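Local coordinates for protein MstE (Scytonema sp. PCC 10023, PDB 6SBF) that probably catalyses the class II, protonation-initiated cyclisation of isoprenoid precursors into the ring scaffolds of merosterol-type natural products, at residues G43-P51 and I344-T352; W207-H215 and L311-N322. The protein carries 1 engineered substitution. One frame throughout, in Å; residues are numbered along the deposited sequence.

Contact 1. Residues G43-P51 and I344-T352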
# COMPACT_ATOMS: atom_id res chain seq x y z
N GLY A 43 5.13 0.87 -20.86
CA GLY A 43 4.08 0.12 -20.19
C GLY A 43 4.08 0.26 -18.66
O GLY A 43 3.27 -0.39 -18.03
N TRP A 44 4.98 1.05 -18.09
CA TRP A 44 4.99 1.23 -16.62
C TRP A 44 3.78 2.02 -16.14
O TRP A 44 3.37 2.98 -16.79
CB TRP A 44 6.25 2.00 -16.22
CG TRP A 44 7.55 1.30 -16.45
CD1 TRP A 44 8.41 1.49 -17.49
CD2 TRP A 44 8.18 0.33 -15.61
NE1 TRP A 44 9.52 0.70 -17.35
CE2 TRP A 44 9.40 -0.03 -16.19
CE3 TRP A 44 7.77 -0.33 -14.45
CZ2 TRP A 44 10.25 -0.97 -15.63
CZ3 TRP A 44 8.62 -1.25 -13.88
CH2 TRP A 44 9.84 -1.57 -14.46
N TRP A 45 3.33 1.72 -14.92
CA TRP A 45 2.59 2.69 -14.11
C TRP A 45 3.56 3.56 -13.31
O TRP A 45 4.49 3.04 -12.72
CB TRP A 45 1.68 1.93 -13.14
CG TRP A 45 0.49 1.29 -13.79
CD1 TRP A 45 -0.56 1.92 -14.37
CD2 TRP A 45 0.20 -0.12 -13.89
NE1 TRP A 45 -1.46 1.01 -14.88
CE2 TRP A 45 -1.02 -0.23 -14.57
CE3 TRP A 45 0.84 -1.29 -13.45
CZ2 TRP A 45 -1.56 -1.49 -14.88
CZ3 TRP A 45 0.31 -2.54 -13.75
CH2 TRP A 45 -0.91 -2.62 -14.43
N GLN A 46 3.35 4.87 -13.43
CA GLN A 46 4.20 5.85 -12.77
C GLN A 46 3.36 6.69 -11.81
O GLN A 46 2.25 7.08 -12.13
CB GLN A 46 4.77 6.84 -13.79
CG GLN A 46 5.77 6.25 -14.73
CD GLN A 46 6.29 7.32 -15.67
OE1 GLN A 46 5.59 7.72 -16.57
NE2 GLN A 46 7.47 7.82 -15.41
N ASP A 47 3.96 7.03 -10.66
CA ASP A 47 3.29 7.98 -9.75
C ASP A 47 4.31 8.46 -8.75
O ASP A 47 5.33 7.84 -8.56
CB ASP A 47 2.04 7.40 -9.08
CG ASP A 47 0.83 8.31 -9.13
OD1 ASP A 47 1.05 9.58 -9.15
OD2 ASP A 47 -0.32 7.81 -9.09
N PHE A 48 3.93 9.56 -8.06
CA PHE A 48 4.75 10.29 -7.09
C PHE A 48 5.87 11.03 -7.80
O PHE A 48 6.32 10.63 -8.88
CB PHE A 48 5.26 9.42 -5.95
CG PHE A 48 4.17 8.76 -5.13
CD1 PHE A 48 3.57 9.44 -4.09
CD2 PHE A 48 3.73 7.47 -5.43
CE1 PHE A 48 2.54 8.84 -3.37
CE2 PHE A 48 2.71 6.91 -4.70
CZ PHE A 48 2.13 7.58 -3.65
N ASN A 49 6.34 12.10 -7.18
CA ASN A 49 7.41 12.90 -7.81
C ASN A 49 8.21 13.61 -6.73
O ASN A 49 7.59 14.28 -5.84
CB ASN A 49 6.83 13.91 -8.79
CG ASN A 49 7.85 14.57 -9.69
OD1 ASN A 49 9.00 14.19 -9.75
ND2 ASN A 49 7.40 15.61 -10.33
N PHE A 50 9.52 13.48 -6.84
CA PHE A 50 10.48 14.30 -6.06
C PHE A 50 11.15 15.22 -7.06
O PHE A 50 12.22 14.90 -7.60
CB PHE A 50 11.49 13.41 -5.37
CG PHE A 50 10.92 12.54 -4.30
CD1 PHE A 50 10.82 12.98 -3.01
CD2 PHE A 50 10.45 11.27 -4.60
CE1 PHE A 50 10.27 12.17 -2.02
CE2 PHE A 50 9.95 10.42 -3.62
CZ PHE A 50 9.86 10.91 -2.34
N PRO A 51 10.55 16.36 -7.40
CA PRO A 51 11.08 17.22 -8.45
C PRO A 51 12.51 17.69 -8.20
O PRO A 51 12.83 18.06 -7.08
CB PRO A 51 10.10 18.37 -8.55
CG PRO A 51 9.07 18.18 -7.53
CD PRO A 51 9.32 16.88 -6.82
N ILE A 344 4.16 14.17 0.21
CA ILE A 344 3.82 14.15 -1.23
C ILE A 344 2.63 13.24 -1.50
O ILE A 344 2.24 12.47 -0.63
CB ILE A 344 5.08 13.82 -2.05
CG1 ILE A 344 5.55 12.38 -1.85
CG2 ILE A 344 6.18 14.84 -1.78
CD1 ILE A 344 6.48 11.98 -2.95
N PHE A 345 2.10 13.33 -2.70
CA PHE A 345 0.96 12.48 -3.07
C PHE A 345 1.14 11.96 -4.50
O PHE A 345 2.07 12.32 -5.22
CB PHE A 345 -0.37 13.23 -2.88
CG PHE A 345 -0.57 14.40 -3.79
CD1 PHE A 345 -1.26 14.33 -4.95
CD2 PHE A 345 -0.18 15.67 -3.35
CE1 PHE A 345 -1.45 15.42 -5.77
CE2 PHE A 345 -0.37 16.77 -4.17
CZ PHE A 345 -1.04 16.64 -5.35
N ASP A 346 0.22 11.09 -4.84
CA ASP A 346 0.19 10.42 -6.15
C ASP A 346 -0.47 11.33 -7.17
O ASP A 346 -1.68 11.28 -7.39
CB ASP A 346 -0.53 9.10 -6.03
CG ASP A 346 -1.94 9.16 -5.44
OD1 ASP A 346 -2.20 9.90 -4.45
OD2 ASP A 346 -2.81 8.40 -5.96
N HIS A 347 0.33 12.21 -7.80
CA HIS A 347 -0.21 13.25 -8.69
C HIS A 347 -0.99 12.67 -9.87
O HIS A 347 -1.84 13.36 -10.43
CB HIS A 347 0.91 14.16 -9.19
CG HIS A 347 2.01 13.44 -9.90
ND1 HIS A 347 2.98 12.64 -9.23
CD2 HIS A 347 2.24 13.34 -11.25
CE1 HIS A 347 3.76 12.11 -10.21
NE2 HIS A 347 3.36 12.57 -11.43
N ASN A 348 -0.73 11.43 -10.30
CA ASN A 348 -1.46 10.82 -11.45
C ASN A 348 -2.75 10.15 -10.99
O ASN A 348 -3.53 9.71 -11.86
CB ASN A 348 -0.56 9.81 -12.18
CG ASN A 348 0.59 10.47 -12.91
OD1 ASN A 348 0.42 11.59 -13.43
ND2 ASN A 348 1.72 9.77 -13.05
N SER A 349 -2.96 10.00 -9.69
CA SER A 349 -4.14 9.30 -9.12
C SER A 349 -4.09 7.79 -9.41
O SER A 349 -5.13 7.14 -9.17
CB SER A 349 -5.46 9.91 -9.56
OG SER A 349 -5.50 11.33 -9.40
N ILE A 350 -2.96 7.28 -9.89
CA ILE A 350 -2.90 5.85 -10.25
C ILE A 350 -2.82 5.01 -8.96
O ILE A 350 -3.56 4.01 -8.82
CB ILE A 350 -1.69 5.64 -11.17
CG1 ILE A 350 -1.99 6.24 -12.55
CG2 ILE A 350 -1.33 4.16 -11.26
CD1 ILE A 350 -0.75 6.30 -13.46
N PHE A 351 -2.01 5.44 -8.01
CA PHE A 351 -1.82 4.68 -6.75
C PHE A 351 -3.17 4.64 -6.03
O PHE A 351 -3.59 3.55 -5.56
CB PHE A 351 -0.71 5.33 -5.94
CG PHE A 351 -0.05 4.43 -4.92
CD1 PHE A 351 -0.55 4.28 -3.63
CD2 PHE A 351 1.06 3.68 -5.29
CE1 PHE A 351 0.15 3.50 -2.73
CE2 PHE A 351 1.73 2.90 -4.39
CZ PHE A 351 1.30 2.83 -3.08
N THR A 352 -3.86 5.77 -5.88
CA THR A 352 -5.16 5.80 -5.20
C THR A 352 -6.18 4.95 -5.95
O THR A 352 -6.90 4.18 -5.33
CB THR A 352 -5.65 7.26 -5.02
OG1 THR A 352 -4.75 8.02 -4.20
CG2 THR A 352 -7.00 7.30 -4.36
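Phe48 and Asp346 bring the two backbones closest, 4.7 Å between their CA atoms. Strand 47-50 passes over the end of strand 342-344, an inverse gamma turn centred on Asp346 and a type I turn from Asp346 to Ser349, which leads into helix 350-363. These turns present amide N-H groups to the strand, and aspartate, with two short-armed oxygens, suits Asp47 to collect them. Its OD1 takes Asn348 N at 2.8 Å on the syn side and its own neighbour Phe48 N on the anti side, from opposite faces of the carboxylate plane. OD2 meets Ile350 N at 2.8 Å, nearly along the C-O bond, and Phe351 N at 3.1 Å on the anti side. Four bonds fix the rotation of the group, which tolerates a chi1 of -132°, away from the usual staggered positions. Ser349, at the N-cap position, makes no capping bond with its side chain, so a remote aspartate serves the first helical amides; their dipole would probably stabilise its charge beside Asp346. Asn348 ND2 adds a nearly straight bond to Gln46 O, 2.9 Å, with the donor above the plane of that carbonyl.

Upstream, Arg39, Gly43 and Trp45 resemble a degenerate QW motif of squalene-hopene cyclases, with arginine where glutamine is usual. Trp45 gives NE1 to Leu35 O and sets CD1 against Ile350 CG2.

The aromatic side chains fill the apolar layer. Phe351, its CG anti to the backbone N (chi1 -158°), turns a ring face to the edge of Phe48, a T-shaped pair with centroids 5.2 Å apart and planes at 75°. Asp346 CB lies over a Phe48 face in a CH-pi contact. Slender Ile344 CD1 rests similarly on Phe50, 3.9 Å from the ring centroid.

Contact 2. Residues W207-H215 and L311-N322; sequences WEGYWWSDH and LRIPYPFDRNPN
Arg312 starts from a cramped chi1 of 77°, with CG between the backbone N and the carbonyl carbon, then runs fully extended to NE, and so carries its guanidinium along the loop 209-213. Tyr210 swings its CG anti to the backbone N (chi1 -173°), which carries the hydroxyl to Asp318 O, where the turn from Tyr315 ends. Arg312 grips Tyr210 O side-on with NE (3.1 Å) and NH1 (3.2 Å); that oxygen lies in the guanidinium plane, while both nitrogens come from above the same face of the carbonyl plane. Trp212 O lies over one face of the flat cation, 3.2 Å from CZ. The long side chain also reaches Asn322 OD1 through NH1 and, by NH2, a water shared with Ser213 OG. Asn322 in turn uses ND2 to bind Gly209 O at 2.9 Å, an amide employing both its ends.

On the backbone, Arg312 N donates to Trp211 O, part of a single bridge between Trp212 and Leu311. Tyr210 OH donates to Asp318 O at 2.8 Å. Both prolines lie on one side of its ring and approach obliquely, CE2 touching Pro314 CG and CE1 lying 3.4 Å from Pro321 CD; His176 stacks on the ring. Leu311 CD1 sits over the six-membered ring of Trp212, a CH-pi contact only 10° off the normal.

The loop follows a QW motif, in which Trp207 packs on Gln201, and leads into helix 215-229. Trp211, bound through NE1 to Thr149, turns its ring edge to the buried Arg312 O, which has no hydrogen-bond partner in the model. Between the segments the cation meets carbonyl and amide oxygens and a water, with Glu208 OE1 7.0 Å from Arg312 NH1, so dipoles probably ease its charge.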
# COMPACT_ATOMS: atom_id res chain seq x y z
N TRP A 207 -2.46 -0.28 14.00
CA TRP A 207 -1.01 -0.11 13.84
C TRP A 207 -0.78 1.26 13.21
O TRP A 207 -1.70 1.83 12.61
CB TRP A 207 -0.43 -1.22 12.95
CG TRP A 207 -0.31 -2.55 13.63
CD1 TRP A 207 0.83 -3.07 14.15
CD2 TRP A 207 -1.34 -3.56 13.80
NE1 TRP A 207 0.60 -4.31 14.68
CE2 TRP A 207 -0.72 -4.65 14.46
CE3 TRP A 207 -2.68 -3.65 13.45
CZ2 TRP A 207 -1.43 -5.80 14.81
CZ3 TRP A 207 -3.38 -4.81 13.76
CH2 TRP A 207 -2.76 -5.85 14.45
N GLU A 208 0.43 1.72 13.40
CA GLU A 208 0.92 2.97 12.81
C GLU A 208 2.10 2.64 11.89
O GLU A 208 2.97 1.86 12.27
CB GLU A 208 1.35 3.94 13.90
CG GLU A 208 0.27 4.30 14.91
CD GLU A 208 0.75 5.21 16.03
OE1 GLU A 208 1.96 5.32 16.20
OE2 GLU A 208 -0.08 5.67 16.79
N GLY A 209 2.11 3.28 10.73
CA GLY A 209 3.17 3.11 9.76
C GLY A 209 4.27 4.15 9.88
O GLY A 209 4.18 5.10 10.67
N TYR A 210 5.30 4.00 9.08
CA TYR A 210 6.44 4.90 9.03
C TYR A 210 6.24 5.91 7.90
O TYR A 210 6.16 7.16 8.17
CB TYR A 210 7.74 4.12 8.88
CG TYR A 210 8.95 5.01 9.00
CD1 TYR A 210 9.44 5.36 10.25
CD2 TYR A 210 9.57 5.55 7.88
CE1 TYR A 210 10.54 6.20 10.37
CE2 TYR A 210 10.67 6.40 7.99
CZ TYR A 210 11.13 6.73 9.25
OH TYR A 210 12.18 7.60 9.35
N TRP A 211 6.08 5.42 6.67
CA TRP A 211 6.05 6.31 5.48
C TRP A 211 4.67 6.88 5.16
O TRP A 211 4.55 7.70 4.27
CB TRP A 211 6.55 5.53 4.28
CG TRP A 211 7.95 5.03 4.37
CD1 TRP A 211 8.34 3.74 4.58
CD2 TRP A 211 9.16 5.79 4.25
NE1 TRP A 211 9.70 3.64 4.61
CE2 TRP A 211 10.23 4.91 4.42
CE3 TRP A 211 9.45 7.15 4.07
CZ2 TRP A 211 11.55 5.31 4.38
CZ3 TRP A 211 10.77 7.55 4.03
CH2 TRP A 211 11.82 6.66 4.19
N TRP A 212 3.63 6.42 5.79
CA TRP A 212 2.26 6.79 5.44
C TRP A 212 1.59 7.55 6.55
O TRP A 212 1.70 7.17 7.72
CB TRP A 212 1.43 5.54 5.14
CG TRP A 212 1.98 4.74 4.00
CD1 TRP A 212 2.86 3.73 4.11
CD2 TRP A 212 1.89 5.05 2.59
NE1 TRP A 212 3.27 3.30 2.90
CE2 TRP A 212 2.69 4.11 1.94
CE3 TRP A 212 1.22 6.01 1.85
CZ2 TRP A 212 2.80 4.08 0.56
CZ3 TRP A 212 1.38 6.04 0.49
CH2 TRP A 212 2.11 5.03 -0.15
N SER A 213 0.80 8.53 6.16
CA SER A 213 -0.01 9.30 7.11
C SER A 213 -1.17 8.45 7.61
O SER A 213 -1.62 8.60 8.76
CB SER A 213 -0.57 10.53 6.35
OG SER A 213 0.40 11.46 5.92
N ASP A 214 -1.74 7.61 6.72
CA ASP A 214 -3.04 6.98 7.01
C ASP A 214 -2.80 5.61 7.64
O ASP A 214 -2.39 4.63 6.92
CB ASP A 214 -3.85 6.87 5.73
CG ASP A 214 -4.21 8.23 5.16
OD1 ASP A 214 -4.79 9.04 5.91
OD2 ASP A 214 -3.91 8.50 3.98
N HIS A 215 -3.12 5.43 8.92
CA HIS A 215 -2.87 4.20 9.67
C HIS A 215 -3.71 3.03 9.13
O HIS A 215 -3.37 1.88 9.43
CB HIS A 215 -3.23 4.39 11.14
CG HIS A 215 -2.52 5.48 11.83
ND1 HIS A 215 -1.21 5.82 11.53
CD2 HIS A 215 -2.92 6.28 12.87
CE1 HIS A 215 -0.85 6.83 12.34
NE2 HIS A 215 -1.88 7.13 13.14
N LEU A 311 2.25 10.19 1.20
CA LEU A 311 3.55 9.59 1.50
C LEU A 311 4.37 10.67 2.23
O LEU A 311 4.61 11.77 1.65
CB LEU A 311 4.22 9.17 0.19
CG LEU A 311 5.57 8.50 0.29
CD1 LEU A 311 5.44 7.15 0.93
CD2 LEU A 311 6.18 8.41 -1.10
N ARG A 312 4.83 10.36 3.40
CA ARG A 312 5.61 11.32 4.16
C ARG A 312 7.07 11.00 4.09
O ARG A 312 7.47 9.83 3.95
CB ARG A 312 4.91 11.49 5.46
CG ARG A 312 5.18 10.36 6.34
CD ARG A 312 4.10 10.59 7.43
NE ARG A 312 4.20 9.50 8.32
CZ ARG A 312 3.47 9.19 9.46
NH1 ARG A 312 3.84 8.10 10.09
NH2 ARG A 312 2.46 9.87 9.95
N ILE A 313 7.87 12.06 4.15
CA ILE A 313 9.33 11.94 4.13
C ILE A 313 9.80 12.43 5.49
O ILE A 313 10.06 13.61 5.71
CB ILE A 313 9.93 12.75 3.00
CG1 ILE A 313 9.27 12.41 1.65
CG2 ILE A 313 11.43 12.49 3.05
CD1 ILE A 313 9.23 10.89 1.27
N PRO A 314 9.98 11.51 6.49
CA PRO A 314 10.53 11.94 7.76
C PRO A 314 11.98 12.34 7.56
O PRO A 314 12.63 11.91 6.63
CB PRO A 314 10.46 10.69 8.64
CG PRO A 314 9.43 9.79 7.92
CD PRO A 314 9.73 10.07 6.46
N TYR A 315 12.49 13.13 8.50
CA TYR A 315 13.95 13.32 8.56
C TYR A 315 14.60 11.95 8.71
O TYR A 315 14.05 11.04 9.36
CB TYR A 315 14.32 14.25 9.72
CG TYR A 315 14.04 15.70 9.45
CD1 TYR A 315 12.82 16.26 9.75
CD2 TYR A 315 14.99 16.50 8.85
CE1 TYR A 315 12.54 17.59 9.48
CE2 TYR A 315 14.73 17.83 8.58
CZ TYR A 315 13.50 18.39 8.92
OH TYR A 315 13.24 19.71 8.66
N PRO A 316 15.81 11.76 8.15
CA PRO A 316 16.48 10.47 8.18
C PRO A 316 16.70 9.91 9.58
O PRO A 316 16.78 8.68 9.72
CB PRO A 316 17.80 10.60 7.40
CG PRO A 316 17.67 11.91 6.72
CD PRO A 316 16.58 12.74 7.36
N PHE A 317 16.77 10.77 10.59
CA PHE A 317 17.14 10.35 11.95
C PHE A 317 15.89 9.97 12.71
O PHE A 317 16.02 9.53 13.89
CB PHE A 317 17.87 11.52 12.67
CG PHE A 317 17.15 12.86 12.72
CD1 PHE A 317 16.04 13.04 13.55
CD2 PHE A 317 17.55 13.94 11.91
CE1 PHE A 317 15.37 14.26 13.57
CE2 PHE A 317 16.86 15.14 11.90
CZ PHE A 317 15.77 15.30 12.74
N ASP A 318 14.72 10.27 12.15
CA ASP A 318 13.45 10.25 12.91
C ASP A 318 12.88 8.83 12.98
O ASP A 318 12.33 8.37 11.99
CB ASP A 318 12.44 11.21 12.31
CG ASP A 318 11.26 11.40 13.24
OD1 ASP A 318 11.23 10.72 14.33
OD2 ASP A 318 10.33 12.17 12.85
N ARG A 319 13.02 8.14 14.11
CA ARG A 319 12.38 6.80 14.31
C ARG A 319 10.88 6.90 14.57
O ARG A 319 10.23 5.84 14.54
CB ARG A 319 13.05 6.04 15.42
CG ARG A 319 14.52 5.72 15.18
CD ARG A 319 14.96 4.64 16.14
NE ARG A 319 16.40 4.40 16.23
CZ ARG A 319 17.28 5.26 16.68
NH1 ARG A 319 16.89 6.44 17.10
NH2 ARG A 319 18.55 4.95 16.70
N ASN A 320 10.33 8.09 14.80
CA ASN A 320 8.98 8.22 15.35
C ASN A 320 8.14 9.24 14.58
O ASN A 320 7.68 10.23 15.16
CB ASN A 320 9.15 8.59 16.85
CG ASN A 320 9.76 7.46 17.69
OD1 ASN A 320 9.19 6.37 17.76
ND2 ASN A 320 10.88 7.70 18.35
N PRO A 321 7.91 9.07 13.25
CA PRO A 321 7.18 10.08 12.47
C PRO A 321 5.74 10.32 12.94
O PRO A 321 5.19 11.37 12.61
CB PRO A 321 7.27 9.52 11.02
CG PRO A 321 7.46 8.05 11.26
CD PRO A 321 8.40 7.95 12.41
N ASN A 322 5.14 9.36 13.64
CA ASN A 322 3.77 9.59 14.16
C ASN A 322 3.79 10.58 15.35
O ASN A 322 2.72 10.93 15.80
CB ASN A 322 3.17 8.25 14.54
CG ASN A 322 3.05 7.34 13.32
OD1 ASN A 322 2.27 7.65 12.45
ND2 ASN A 322 3.87 6.30 13.28
O HOH W 1 1.50 12.36 8.47

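Overall arrangement
Contact 2 is nested inside the chain loop closed by contact 1, and both are partly buried, their centres 19 Å apart. They share a small sheet: Ile344 N lies 2.8 Å from Leu311 O, a probable hydrogen bond between strands 342-344 and 311-313. Apolar side chains continue the seam, Phe351 packing on Trp212, Phe50 on Ile313 and Phe48 on Leu311. The polar cores are reversed in sign: contact 1 gathers backbone amides around a carboxylate at a helix start, whereas contact 2 gathers carbonyl oxygens around a guanidinium beside a loop. Asp47 and Arg312 are both buried, while His347 in contact 1 and Arg319 in contact 2 mark the exposed margins.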